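Local structure of protein yciO (Escherichia coli, 1K7J) at residues G37-E45 with E138-M146; Q179-L187 with R196-F205. The protein is of uncertain function but belongs to the SUA5 (YrdC-like) family and may bind double-stranded RNA. All coordinates share one frame; numbering follows the deposited sequence.

Interaction 1: residues G37-E45 with E138-M146; sequences GYALGCKIE and EPMLSTSLM. With SO4 (sulfate ion), chain B.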
ATOM      1  N   GLY A  37       7.426  -5.601   3.014  1.00 10.08           N
ATOM      2  CA  GLY A  37       7.350  -4.890   4.279  1.00  9.47           C
ATOM      3  C   GLY A  37       5.940  -4.591   4.751  1.00  9.06           C
ATOM      4  O   GLY A  37       4.959  -4.840   4.047  1.00  9.77           O
ATOM      5  N   TYR A  38       5.836  -4.062   5.966  1.00  8.44           N
ATOM      6  CA  TYR A  38       4.536  -3.708   6.522  1.00  8.01           C
ATOM      7  C   TYR A  38       4.056  -2.394   5.917  1.00  8.18           C
ATOM      8  O   TYR A  38       4.851  -1.603   5.416  1.00  8.39           O
ATOM      9  CB  TYR A  38       4.628  -3.611   8.048  1.00  8.32           C
ATOM     10  CG  TYR A  38       4.473  -4.958   8.720  1.00  7.62           C
ATOM     11  CD1 TYR A  38       3.205  -5.477   8.988  1.00  7.29           C
ATOM     12  CD2 TYR A  38       5.585  -5.741   9.034  1.00  7.93           C
ATOM     13  CE1 TYR A  38       3.047  -6.742   9.549  1.00  7.98           C
ATOM     14  CE2 TYR A  38       5.435  -7.014   9.593  1.00  8.35           C
ATOM     15  CZ  TYR A  38       4.161  -7.505   9.847  1.00  8.17           C
ATOM     16  OH  TYR A  38       4.000  -8.762  10.391  1.00  8.10           O
ATOM     17  N   ALA A  39       2.749  -2.170   5.959  1.00  8.39           N
ATOM     18  CA  ALA A  39       2.170  -0.961   5.396  1.00  8.52           C
ATOM     19  C   ALA A  39       1.053  -0.425   6.271  1.00  8.64           C
ATOM     20  O   ALA A  39       0.514  -1.140   7.114  1.00  8.52           O
ATOM     21  CB  ALA A  39       1.624  -1.253   3.993  1.00  8.81           C
ATOM     22  N   LEU A  40       0.719   0.846   6.070  1.00  9.21           N
ATOM     23  CA  LEU A  40      -0.371   1.490   6.790  1.00  9.85           C
ATOM     24  C   LEU A  40      -1.552   1.496   5.830  1.00 10.26           C
ATOM     25  O   LEU A  40      -1.368   1.646   4.623  1.00 11.10           O
ATOM     26  CB  LEU A  40      -0.006   2.935   7.144  1.00 10.93           C
ATOM     27  CG  LEU A  40       1.015   3.170   8.254  1.00 11.62           C
ATOM     28  CD1 LEU A  40       1.558   4.587   8.157  1.00 12.11           C
ATOM     29  CD2 LEU A  40       0.363   2.930   9.610  1.00 12.51           C
ATOM     30  N   GLY A  41      -2.760   1.331   6.356  1.00  9.73           N
ATOM     31  CA  GLY A  41      -3.919   1.334   5.490  1.00  9.96           C
ATOM     32  C   GLY A  41      -5.186   1.862   6.133  1.00  9.60           C
ATOM     33  O   GLY A  41      -5.347   1.826   7.351  1.00  9.67           O
ATOM     34  N   CYS A  42      -6.081   2.371   5.296  1.00  9.85           N
ATOM     35  CA  CYS A  42      -7.374   2.878   5.743  1.00 10.04           C
ATOM     36  C   CYS A  42      -8.270   2.952   4.514  1.00 10.14           C
ATOM     37  O   CYS A  42      -7.806   2.711   3.394  1.00  9.76           O
ATOM     38  CB  CYS A  42      -7.235   4.260   6.389  1.00  9.67           C
ATOM     39  SG  CYS A  42      -6.848   5.617   5.253  1.00 11.96           S
ATOM     40  N   LYS A  43      -9.548   3.263   4.702  1.00 11.00           N
ATOM     41  CA  LYS A  43     -10.435   3.337   3.549  1.00 12.10           C
ATOM     42  C   LYS A  43     -10.185   4.639   2.800  1.00 12.41           C
ATOM     43  O   LYS A  43      -9.792   5.642   3.399  1.00 12.97           O
ATOM     44  CB  LYS A  43     -11.903   3.218   3.970  1.00 13.46           C
ATOM     45  CG  LYS A  43     -12.423   4.313   4.873  1.00 14.92           C
ATOM     46  CD  LYS A  43     -13.882   4.020   5.202  1.00 16.75           C
ATOM     47  CE  LYS A  43     -14.504   5.081   6.078  1.00 18.06           C
ATOM     48  NZ  LYS A  43     -15.943   4.756   6.313  1.00 18.80           N
ATOM     49  N   ILE A  44     -10.391   4.616   1.489  1.00 12.96           N
ATOM     50  CA  ILE A  44     -10.148   5.799   0.671  1.00 13.56           C
ATOM     51  C   ILE A  44     -11.106   6.944   0.955  1.00 14.27           C
ATOM     52  O   ILE A  44     -10.798   8.098   0.660  1.00 14.82           O
ATOM     53  CB  ILE A  44     -10.219   5.466  -0.839  1.00 14.55           C
ATOM     54  CG1 ILE A  44     -11.614   4.965  -1.208  1.00 14.84           C
ATOM     55  CG2 ILE A  44      -9.179   4.412  -1.187  1.00 14.40           C
ATOM     56  CD1 ILE A  44     -11.801   4.736  -2.701  1.00 16.09           C
ATOM     57  N   GLU A  45     -12.256   6.630   1.546  1.00 14.44           N
ATOM     58  CA  GLU A  45     -13.273   7.640   1.837  1.00 15.20           C
ATOM     59  C   GLU A  45     -13.099   8.457   3.120  1.00 15.74           C
ATOM     60  O   GLU A  45     -13.785   9.465   3.304  1.00 16.18           O
ATOM     61  CB  GLU A  45     -14.658   6.983   1.872  1.00 15.86           C
ATOM     62  CG  GLU A  45     -15.070   6.267   0.589  1.00 16.25           C
ATOM     63  CD  GLU A  45     -14.550   4.834   0.493  1.00 16.67           C
ATOM     64  OE1 GLU A  45     -13.853   4.370   1.421  1.00 15.65           O
ATOM     65  OE2 GLU A  45     -14.850   4.167  -0.520  1.00 16.91           O
ATOM     66  N   GLU A 138     -12.636  -2.998  -2.500  1.00 10.34           N
ATOM     67  CA  GLU A 138     -12.074  -1.875  -3.241  1.00 10.13           C
ATOM     68  C   GLU A 138     -10.661  -1.641  -2.719  1.00  9.50           C
ATOM     69  O   GLU A 138     -10.243  -2.281  -1.751  1.00  9.07           O
ATOM     70  CB  GLU A 138     -12.931  -0.614  -3.058  1.00 11.39           C
ATOM     71  CG  GLU A 138     -13.067  -0.129  -1.620  1.00 12.67           C
ATOM     72  CD  GLU A 138     -13.800   1.203  -1.520  1.00 14.14           C
ATOM     73  OE1 GLU A 138     -14.523   1.559  -2.476  1.00 15.20           O
ATOM     74  OE2 GLU A 138     -13.661   1.888  -0.484  1.00 14.71           O
ATOM     75  N   PRO A 139      -9.905  -0.731  -3.353  1.00  9.46           N
ATOM     76  CA  PRO A 139      -8.537  -0.457  -2.905  1.00  9.79           C
ATOM     77  C   PRO A 139      -8.474   0.100  -1.495  1.00 10.16           C
ATOM     78  O   PRO A 139      -9.444   0.651  -0.981  1.00  9.93           O
ATOM     79  CB  PRO A 139      -8.029   0.561  -3.927  1.00  9.45           C
ATOM     80  CG  PRO A 139      -8.811   0.232  -5.152  1.00  9.25           C
ATOM     81  CD  PRO A 139     -10.195  -0.001  -4.597  1.00  9.57           C
HETATM   82  N   MSE A 140      -7.311  -0.046  -0.881  1.00 10.58           N
HETATM   83  CA  MSE A 140      -7.079   0.460   0.458  1.00 11.84           C
HETATM   84  C   MSE A 140      -6.070   1.600   0.330  1.00 11.90           C
HETATM   85  O   MSE A 140      -5.046   1.442  -0.328  1.00 12.25           O
HETATM   86  CB  MSE A 140      -6.514  -0.666   1.329  1.00 13.98           C
HETATM   87  CG  MSE A 140      -6.211  -0.301   2.762  1.00 16.93           C
HETATM   88 SE   MSE A 140      -6.520  -1.812   3.941  1.00 18.72          SE
HETATM   89  CE  MSE A 140      -5.545  -3.175   2.985  1.00 19.18           C
ATOM     90  N   LEU A 141      -6.375   2.757   0.909  1.00 11.02           N
ATOM     91  CA  LEU A 141      -5.436   3.873   0.864  1.00 11.30           C
ATOM     92  C   LEU A 141      -4.291   3.430   1.758  1.00 10.87           C
ATOM     93  O   LEU A 141      -4.514   3.030   2.903  1.00 11.10           O
ATOM     94  CB  LEU A 141      -6.070   5.147   1.419  1.00 11.88           C
ATOM     95  CG  LEU A 141      -5.099   6.321   1.576  1.00 12.80           C
ATOM     96  CD1 LEU A 141      -4.520   6.708   0.219  1.00 13.54           C
ATOM     97  CD2 LEU A 141      -5.827   7.494   2.207  1.00 14.54           C
ATOM     98  N   SER A 142      -3.068   3.496   1.246  1.00 10.53           N
ATOM     99  CA  SER A 142      -1.925   3.034   2.018  1.00 10.70           C
ATOM    100  C   SER A 142      -0.637   3.793   1.762  1.00 10.84           C
ATOM    101  O   SER A 142      -0.580   4.712   0.947  1.00 10.56           O
ATOM    102  CB  SER A 142      -1.660   1.557   1.701  1.00 11.28           C
ATOM    103  OG  SER A 142      -2.836   0.772   1.791  1.00 11.96           O
ATOM    104  N   THR A 143       0.387   3.385   2.502  1.00 11.33           N
ATOM    105  CA  THR A 143       1.754   3.889   2.380  1.00 11.06           C
ATOM    106  C   THR A 143       2.598   2.794   3.012  1.00 10.31           C
ATOM    107  O   THR A 143       2.105   2.021   3.842  1.00  9.16           O
ATOM    108  CB  THR A 143       2.029   5.208   3.164  1.00 11.93           C
ATOM    109  OG1 THR A 143       2.032   4.947   4.574  1.00 12.50           O
ATOM    110  CG2 THR A 143       0.998   6.265   2.834  1.00 13.04           C
ATOM    111  N   SER A 144       3.855   2.688   2.605  1.00 10.08           N
ATOM    112  CA  SER A 144       4.717   1.685   3.210  1.00 10.33           C
ATOM    113  C   SER A 144       4.988   2.182   4.621  1.00 10.97           C
ATOM    114  O   SER A 144       4.946   3.385   4.875  1.00 11.95           O
ATOM    115  CB  SER A 144       6.037   1.575   2.449  1.00 10.06           C
ATOM    116  OG  SER A 144       5.828   1.111   1.129  1.00  9.05           O
ATOM    117  N   LEU A 145       5.244   1.265   5.543  1.00 11.08           N
ATOM    118  CA  LEU A 145       5.542   1.667   6.905  1.00 12.66           C
ATOM    119  C   LEU A 145       7.054   1.694   7.077  1.00 13.81           C
ATOM    120  O   LEU A 145       7.700   0.651   7.131  1.00 13.75           O
ATOM    121  CB  LEU A 145       4.930   0.687   7.910  1.00 12.03           C
ATOM    122  CG  LEU A 145       5.122   1.049   9.387  1.00 12.81           C
ATOM    123  CD1 LEU A 145       4.531   2.425   9.661  1.00 13.16           C
ATOM    124  CD2 LEU A 145       4.453  -0.002  10.266  1.00 12.83           C
HETATM  125  N   MSE A 146       7.628   2.888   7.123  1.00 15.58           N
HETATM  126  CA  MSE A 146       9.064   2.992   7.326  1.00 17.97           C
HETATM  127  C   MSE A 146       9.416   4.127   8.271  1.00 18.57           C
HETATM  128  O   MSE A 146       8.687   5.115   8.365  1.00 19.27           O
HETATM  129  CB  MSE A 146       9.801   3.123   5.982  1.00 20.72           C
HETATM  130  CG  MSE A 146       9.116   3.928   4.888  1.00 22.38           C
HETATM  131 SE   MSE A 146       9.534   3.229   3.101  1.00 26.28          SE
HETATM  132  CE  MSE A 146      11.458   3.363   3.115  1.00 23.77           C
TER
HETATM  133  S   SO4 B 207       5.868   4.461  -0.223  1.00 10.96           S
HETATM  134  O1  SO4 B 207       6.007   3.047  -0.613  1.00 10.23           O
HETATM  135  O2  SO4 B 207       5.082   4.563   1.018  1.00 10.58           O
HETATM  136  O3  SO4 B 207       7.206   5.046   0.003  1.00 11.41           O
HETATM  137  O4  SO4 B 207       5.185   5.197  -1.302  1.00 11.67           O
HETATM  138  O   HOH W   1     -11.145   1.981   0.718  1.00 11.41           O
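Leu40 of strand 37-43 pairs with Thr143 of strand 140-144, and Cys42 with Leu141, in two antiparallel hydrogen-bonded pairs. Leu40 N gives a nearly straight bond to Thr143 O (2.9 Å, 165° at the hydrogen), while the return bond from Thr143 N to Leu40 O is longer. Leu40, Cys42, Leu141 and Thr143 share one face of the sheet. Followed outward, the Leu40 side chain leaves CB beside Thr143 OG1, brings CG to 3.9 Å from Leu145 CD1, and then forks: CD1 lies 3.6 Å from Thr143 OG1, while CD2 stays near Leu145 CD1. Leu40 and Leu145 cross at about a right angle. On Cys42 a chi1 of 71°, with SG between the backbone N and the carbonyl carbon, places SG 3.7 Å from Leu141 CD2.

Beyond the paired strands, the carboxylates of Glu45 and Glu138 approach from opposite directions with nearly coplanar planes, their OE2 atoms only 2.6 Å apart, so one acid probably carries a proton. A water joins Ile44 N, Glu138 OE2 and Pro139 O. Where strand 140-144 ends, Ser144 binds a sulfate ion, probably from the crystallisation liquor, through N to O2 (2.7 Å) and OG to O1 (2.6 Å); Arg122 also bonds Ser144 OG. The pair lies deep in the mixed sheet, with strand 30-34 flanking 37-43 and strand 66-68 flanking 140-144. Helix 157-164 packs on Tyr38 and Leu145, and helix 72-78 on Ile44 and Pro139.

Interaction 2: residues Q179-L187 with R196-F205; sequences QKPTTVIDL and REGVGDVKPF. With SO4 (sulfate ion), chain B.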
ATOM      1  N   GLN A 179      12.955  -5.979   4.867  1.00 11.61           N
ATOM      2  CA  GLN A 179      12.943  -4.540   5.110  1.00 12.77           C
ATOM      3  C   GLN A 179      13.173  -3.724   3.844  1.00 11.62           C
ATOM      4  O   GLN A 179      13.296  -2.502   3.903  1.00 12.46           O
ATOM      5  CB  GLN A 179      13.986  -4.167   6.166  1.00 15.42           C
ATOM      6  CG  GLN A 179      15.270  -4.956   6.078  1.00 19.08           C
ATOM      7  CD  GLN A 179      15.448  -5.905   7.256  1.00 21.07           C
ATOM      8  OE1 GLN A 179      14.584  -6.744   7.537  1.00 21.80           O
ATOM      9  NE2 GLN A 179      16.570  -5.775   7.950  1.00 22.47           N
ATOM     10  N   LYS A 180      13.236  -4.400   2.703  1.00 10.63           N
ATOM     11  CA  LYS A 180      13.427  -3.718   1.428  1.00  9.97           C
ATOM     12  C   LYS A 180      12.044  -3.323   0.916  1.00  9.04           C
ATOM     13  O   LYS A 180      11.151  -4.161   0.811  1.00  8.93           O
ATOM     14  CB  LYS A 180      14.118  -4.643   0.421  1.00 10.85           C
ATOM     15  CG  LYS A 180      14.450  -3.967  -0.906  1.00 12.05           C
ATOM     16  CD  LYS A 180      15.128  -4.919  -1.882  1.00 13.44           C
ATOM     17  CE  LYS A 180      16.503  -5.346  -1.396  1.00 14.50           C
ATOM     18  NZ  LYS A 180      17.159  -6.276  -2.364  1.00 15.82           N
ATOM     19  N   PRO A 181      11.846  -2.035   0.600  1.00  8.88           N
ATOM     20  CA  PRO A 181      10.548  -1.565   0.104  1.00  8.65           C
ATOM     21  C   PRO A 181      10.338  -1.925  -1.362  1.00  8.00           C
ATOM     22  O   PRO A 181      11.216  -2.508  -2.000  1.00  8.48           O
ATOM     23  CB  PRO A 181      10.633  -0.060   0.323  1.00  8.98           C
ATOM     24  CG  PRO A 181      12.076   0.215   0.014  1.00  9.34           C
ATOM     25  CD  PRO A 181      12.789  -0.912   0.747  1.00  8.72           C
ATOM     26  N   THR A 182       9.166  -1.592  -1.892  1.00  7.98           N
ATOM     27  CA  THR A 182       8.879  -1.873  -3.292  1.00  7.90           C
ATOM     28  C   THR A 182       9.746  -1.005  -4.195  1.00  7.79           C
ATOM     29  O   THR A 182      10.259   0.040  -3.783  1.00  7.80           O
ATOM     30  CB  THR A 182       7.423  -1.534  -3.673  1.00  8.11           C
ATOM     31  OG1 THR A 182       7.185  -0.145  -3.419  1.00  8.29           O
ATOM     32  CG2 THR A 182       6.434  -2.379  -2.893  1.00  7.77           C
ATOM     33  N   THR A 183       9.917  -1.456  -5.430  1.00  8.47           N
ATOM     34  CA  THR A 183      10.639  -0.664  -6.404  1.00  8.35           C
ATOM     35  C   THR A 183       9.544   0.251  -6.934  1.00  8.00           C
ATOM     36  O   THR A 183       8.455  -0.214  -7.287  1.00  8.06           O
ATOM     37  CB  THR A 183      11.195  -1.541  -7.528  1.00  8.72           C
ATOM     38  OG1 THR A 183      12.345  -2.236  -7.037  1.00  8.46           O
ATOM     39  CG2 THR A 183      11.576  -0.698  -8.744  1.00  9.17           C
ATOM     40  N   VAL A 184       9.814   1.550  -6.953  1.00  7.87           N
ATOM     41  CA  VAL A 184       8.825   2.509  -7.421  1.00  7.85           C
ATOM     42  C   VAL A 184       9.183   2.978  -8.823  1.00  8.02           C
ATOM     43  O   VAL A 184      10.275   3.496  -9.054  1.00  8.28           O
ATOM     44  CB  VAL A 184       8.747   3.726  -6.473  1.00  7.69           C
ATOM     45  CG1 VAL A 184       7.684   4.703  -6.956  1.00  8.47           C
ATOM     46  CG2 VAL A 184       8.432   3.259  -5.058  1.00  8.42           C
ATOM     47  N   ILE A 185       8.255   2.777  -9.753  1.00  8.26           N
ATOM     48  CA  ILE A 185       8.451   3.171 -11.141  1.00  8.64           C
ATOM     49  C   ILE A 185       7.383   4.180 -11.536  1.00  8.93           C
ATOM     50  O   ILE A 185       6.194   3.923 -11.362  1.00  8.77           O
ATOM     51  CB  ILE A 185       8.306   1.968 -12.102  1.00  8.87           C
ATOM     52  CG1 ILE A 185       9.243   0.829 -11.691  1.00  9.75           C
ATOM     53  CG2 ILE A 185       8.602   2.417 -13.535  1.00  9.69           C
ATOM     54  CD1 ILE A 185      10.714   1.161 -11.796  1.00 10.32           C
ATOM     55  N   ASP A 186       7.802   5.330 -12.050  1.00  9.17           N
ATOM     56  CA  ASP A 186       6.850   6.336 -12.507  1.00  9.76           C
ATOM     57  C   ASP A 186       6.619   5.979 -13.972  1.00  9.66           C
ATOM     58  O   ASP A 186       7.565   5.953 -14.761  1.00  9.71           O
ATOM     59  CB  ASP A 186       7.446   7.739 -12.397  1.00 11.23           C
ATOM     60  CG  ASP A 186       6.455   8.826 -12.792  1.00 12.61           C
ATOM     61  OD1 ASP A 186       5.717   8.632 -13.782  1.00 13.89           O
ATOM     62  OD2 ASP A 186       6.423   9.880 -12.121  1.00 14.42           O
ATOM     63  N   LEU A 187       5.374   5.690 -14.331  1.00 10.25           N
ATOM     64  CA  LEU A 187       5.046   5.301 -15.699  1.00 10.71           C
ATOM     65  C   LEU A 187       4.380   6.393 -16.525  1.00 11.43           C
ATOM     66  O   LEU A 187       3.980   6.151 -17.665  1.00 12.14           O
ATOM     67  CB  LEU A 187       4.146   4.060 -15.685  1.00 10.57           C
ATOM     68  CG  LEU A 187       4.747   2.767 -15.126  1.00 10.50           C
ATOM     69  CD1 LEU A 187       3.683   1.674 -15.092  1.00 10.99           C
ATOM     70  CD2 LEU A 187       5.930   2.338 -15.988  1.00 11.10           C
ATOM     71  N   ARG A 196      12.520   4.658  -6.945  1.00 11.27           N
ATOM     72  CA  ARG A 196      13.160   3.961  -5.836  1.00 11.09           C
ATOM     73  C   ARG A 196      13.488   2.533  -6.227  1.00 11.34           C
ATOM     74  O   ARG A 196      12.643   1.824  -6.774  1.00 10.88           O
ATOM     75  CB  ARG A 196      12.244   3.929  -4.611  1.00 10.86           C
ATOM     76  CG  ARG A 196      12.828   3.136  -3.443  1.00 10.09           C
ATOM     77  CD  ARG A 196      11.954   3.233  -2.200  1.00  9.81           C
ATOM     78  NE  ARG A 196      10.702   2.490  -2.337  1.00  8.81           N
ATOM     79  CZ  ARG A 196       9.594   2.773  -1.659  1.00  9.00           C
ATOM     80  NH1 ARG A 196       9.582   3.784  -0.800  1.00  9.29           N
ATOM     81  NH2 ARG A 196       8.497   2.050  -1.842  1.00  8.88           N
ATOM     82  N   GLU A 197      14.717   2.103  -5.962  1.00 12.15           N
ATOM     83  CA  GLU A 197      15.072   0.730  -6.273  1.00 13.10           C
ATOM     84  C   GLU A 197      14.814  -0.114  -5.030  1.00 12.58           C
ATOM     85  O   GLU A 197      15.433   0.092  -3.986  1.00 13.81           O
ATOM     86  CB  GLU A 197      16.536   0.606  -6.704  1.00 15.62           C
ATOM     87  CG  GLU A 197      16.947  -0.836  -6.978  1.00 18.91           C
ATOM     88  CD  GLU A 197      18.129  -0.954  -7.921  1.00 20.62           C
ATOM     89  OE1 GLU A 197      19.028  -0.088  -7.865  1.00 21.07           O
ATOM     90  OE2 GLU A 197      18.163  -1.925  -8.710  1.00 20.98           O
ATOM     91  N   GLY A 198      13.879  -1.051  -5.154  1.00 11.28           N
ATOM     92  CA  GLY A 198      13.534  -1.920  -4.045  1.00 11.16           C
ATOM     93  C   GLY A 198      13.559  -3.385  -4.438  1.00 11.02           C
ATOM     94  O   GLY A 198      14.431  -3.819  -5.192  1.00 11.32           O
ATOM     95  N   VAL A 199      12.590  -4.148  -3.943  1.00 11.01           N
ATOM     96  CA  VAL A 199      12.521  -5.577  -4.226  1.00 10.92           C
ATOM     97  C   VAL A 199      12.428  -5.910  -5.713  1.00 11.09           C
ATOM     98  O   VAL A 199      13.134  -6.794  -6.199  1.00 11.26           O
ATOM     99  CB  VAL A 199      11.319  -6.239  -3.501  1.00 11.45           C
ATOM    100  CG1 VAL A 199      11.300  -7.746  -3.781  1.00 12.00           C
ATOM    101  CG2 VAL A 199      11.412  -5.986  -2.006  1.00 11.92           C
ATOM    102  N   GLY A 200      11.560  -5.203  -6.432  1.00 10.20           N
ATOM    103  CA  GLY A 200      11.389  -5.467  -7.850  1.00 10.62           C
ATOM    104  C   GLY A 200      12.560  -5.101  -8.746  1.00 10.27           C
ATOM    105  O   GLY A 200      13.206  -4.074  -8.555  1.00 10.49           O
ATOM    106  N   ASP A 201      12.826  -5.952  -9.732  1.00 10.47           N
ATOM    107  CA  ASP A 201      13.914  -5.732 -10.685  1.00 11.38           C
ATOM    108  C   ASP A 201      13.614  -4.473 -11.503  1.00 11.50           C
ATOM    109  O   ASP A 201      12.512  -4.315 -12.024  1.00 10.86           O
ATOM    110  CB  ASP A 201      14.023  -6.955 -11.605  1.00 12.48           C
ATOM    111  CG  ASP A 201      15.218  -6.897 -12.546  1.00 13.64           C
ATOM    112  OD1 ASP A 201      16.009  -5.933 -12.495  1.00 13.79           O
ATOM    113  OD2 ASP A 201      15.361  -7.842 -13.350  1.00 15.63           O
ATOM    114  N   VAL A 202      14.587  -3.574 -11.616  1.00 12.00           N
ATOM    115  CA  VAL A 202      14.374  -2.345 -12.380  1.00 12.48           C
ATOM    116  C   VAL A 202      14.598  -2.527 -13.881  1.00 13.21           C
ATOM    117  O   VAL A 202      14.088  -1.756 -14.693  1.00 13.07           O
ATOM    118  CB  VAL A 202      15.306  -1.204 -11.894  1.00 12.25           C
ATOM    119  CG1 VAL A 202      15.036  -0.897 -10.428  1.00 12.82           C
ATOM    120  CG2 VAL A 202      16.766  -1.590 -12.096  1.00 12.58           C
ATOM    121  N   LYS A 203      15.342  -3.566 -14.243  1.00 13.80           N
ATOM    122  CA  LYS A 203      15.675  -3.819 -15.640  1.00 14.63           C
ATOM    123  C   LYS A 203      14.552  -3.811 -16.671  1.00 14.50           C
ATOM    124  O   LYS A 203      14.725  -3.270 -17.766  1.00 14.63           O
ATOM    125  CB  LYS A 203      16.468  -5.122 -15.749  1.00 16.28           C
ATOM    126  CG  LYS A 203      17.822  -5.034 -15.073  1.00 18.75           C
ATOM    127  CD  LYS A 203      18.600  -6.329 -15.202  1.00 20.25           C
ATOM    128  CE  LYS A 203      19.937  -6.225 -14.503  1.00 21.70           C
ATOM    129  NZ  LYS A 203      20.795  -5.158 -15.087  1.00 23.08           N
ATOM    130  N   PRO A 204      13.392  -4.406 -16.352  1.00 14.13           N
ATOM    131  CA  PRO A 204      12.297  -4.414 -17.332  1.00 14.57           C
ATOM    132  C   PRO A 204      11.806  -3.018 -17.711  1.00 14.63           C
ATOM    133  O   PRO A 204      11.118  -2.842 -18.719  1.00 15.60           O
ATOM    134  CB  PRO A 204      11.210  -5.230 -16.631  1.00 14.83           C
ATOM    135  CG  PRO A 204      11.995  -6.131 -15.711  1.00 14.73           C
ATOM    136  CD  PRO A 204      13.036  -5.198 -15.162  1.00 14.83           C
ATOM    137  N   PHE A 205      12.169  -2.031 -16.902  1.00 14.78           N
ATOM    138  CA  PHE A 205      11.745  -0.652 -17.119  1.00 15.66           C
ATOM    139  C   PHE A 205      12.907   0.218 -17.558  1.00 17.16           C
ATOM    140  O   PHE A 205      12.720   1.393 -17.881  1.00 17.92           O
ATOM    141  CB  PHE A 205      11.169  -0.098 -15.816  1.00 14.10           C
ATOM    142  CG  PHE A 205      10.121  -0.975 -15.207  1.00 12.29           C
ATOM    143  CD1 PHE A 205       8.784  -0.823 -15.557  1.00 11.37           C
ATOM    144  CD2 PHE A 205      10.476  -1.993 -14.326  1.00 11.90           C
ATOM    145  CE1 PHE A 205       7.810  -1.673 -15.042  1.00 11.54           C
ATOM    146  CE2 PHE A 205       9.509  -2.853 -13.805  1.00 11.53           C
ATOM    147  CZ  PHE A 205       8.173  -2.692 -14.164  1.00 11.40           C
TER
HETATM  148  S   SO4 B 207       5.868   4.461  -0.223  1.00 10.96           S
HETATM  149  O1  SO4 B 207       6.007   3.047  -0.613  1.00 10.23           O
HETATM  150  O2  SO4 B 207       5.082   4.563   1.018  1.00 10.58           O
HETATM  151  O3  SO4 B 207       7.206   5.046   0.003  1.00 11.41           O
HETATM  152  O4  SO4 B 207       5.185   5.197  -1.302  1.00 11.67           O
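Arg196 has CG anti to the backbone N (chi1 176°) and then bends at chi3 (71°), torsions that bring its guanidinium to Pro181 and Thr182 and lay it alongside residues 181-184. NE donates to Thr182 O at 2.9 Å and NH2 to Thr182 OG1 at 3.0 Å, both acceptors lying close to the guanidinium plane. NH1 donates to sulfate O3, and NH2, besides Thr182 OG1, reaches sulfate O1. Pro181 covers one face of the group and Val184 CG2 the other, the latter 3.4 Å from Arg196 NH2, so hydrogen bonds and packing together fix its rotation.

The Thr183 hydroxyl works in both directions: OG1 receives Gly198 N at 2.7 Å and donates to Gly200 O at 2.5 Å, in the carbonyl plane on a lone pair. Gly198 passes close to the 181-183 backbone, its CA 3.1 Å from Pro181 O in a CA-H...O contact. Immediately after it, Val199 N bonds Pro181 O, while Val184 and Arg196 form an antiparallel hydrogen-bonded pair. Farther along, Ile185 CG1 makes a CH-pi contact with Phe205, 4.0 Å from the ring centroid and almost on its normal. Tyr97 meets that ring edge-to-face.

Thr98 bonds Thr182 OG1. In the YrdC-like fold, strand 183-186 lies between strand 97-102, parallel to it, and the outermost strand 193-196, antiparallel to it in a beta hairpin; the C-terminal loop continues from the latter. The arginine at a sulfate is consistent with a basic anion-binding site, although the ion itself probably came from crystallisation.

How the interactions relate
After strands 3-6 and 30-34 the chain enters strand 37-43, the first partner of interaction 1, which closes only when the chain returns at 138-146, after an excursion of 92 residues containing helices and several other strands of the sheet. Interaction 2 follows in series: residues 179-187 meet 196-205 across an eight-residue connection, so the two closures neither nest nor cross. The first joins strands deep in the mixed sheet; the second ties strand 183-186, near one edge, to the C-terminal loop. Although their centres lie about 18 Å apart, they meet at the sulfate ion, shared with Arg57, and SE of selenomethionine Met146 packs 3.9 Å from Arg196 NH1.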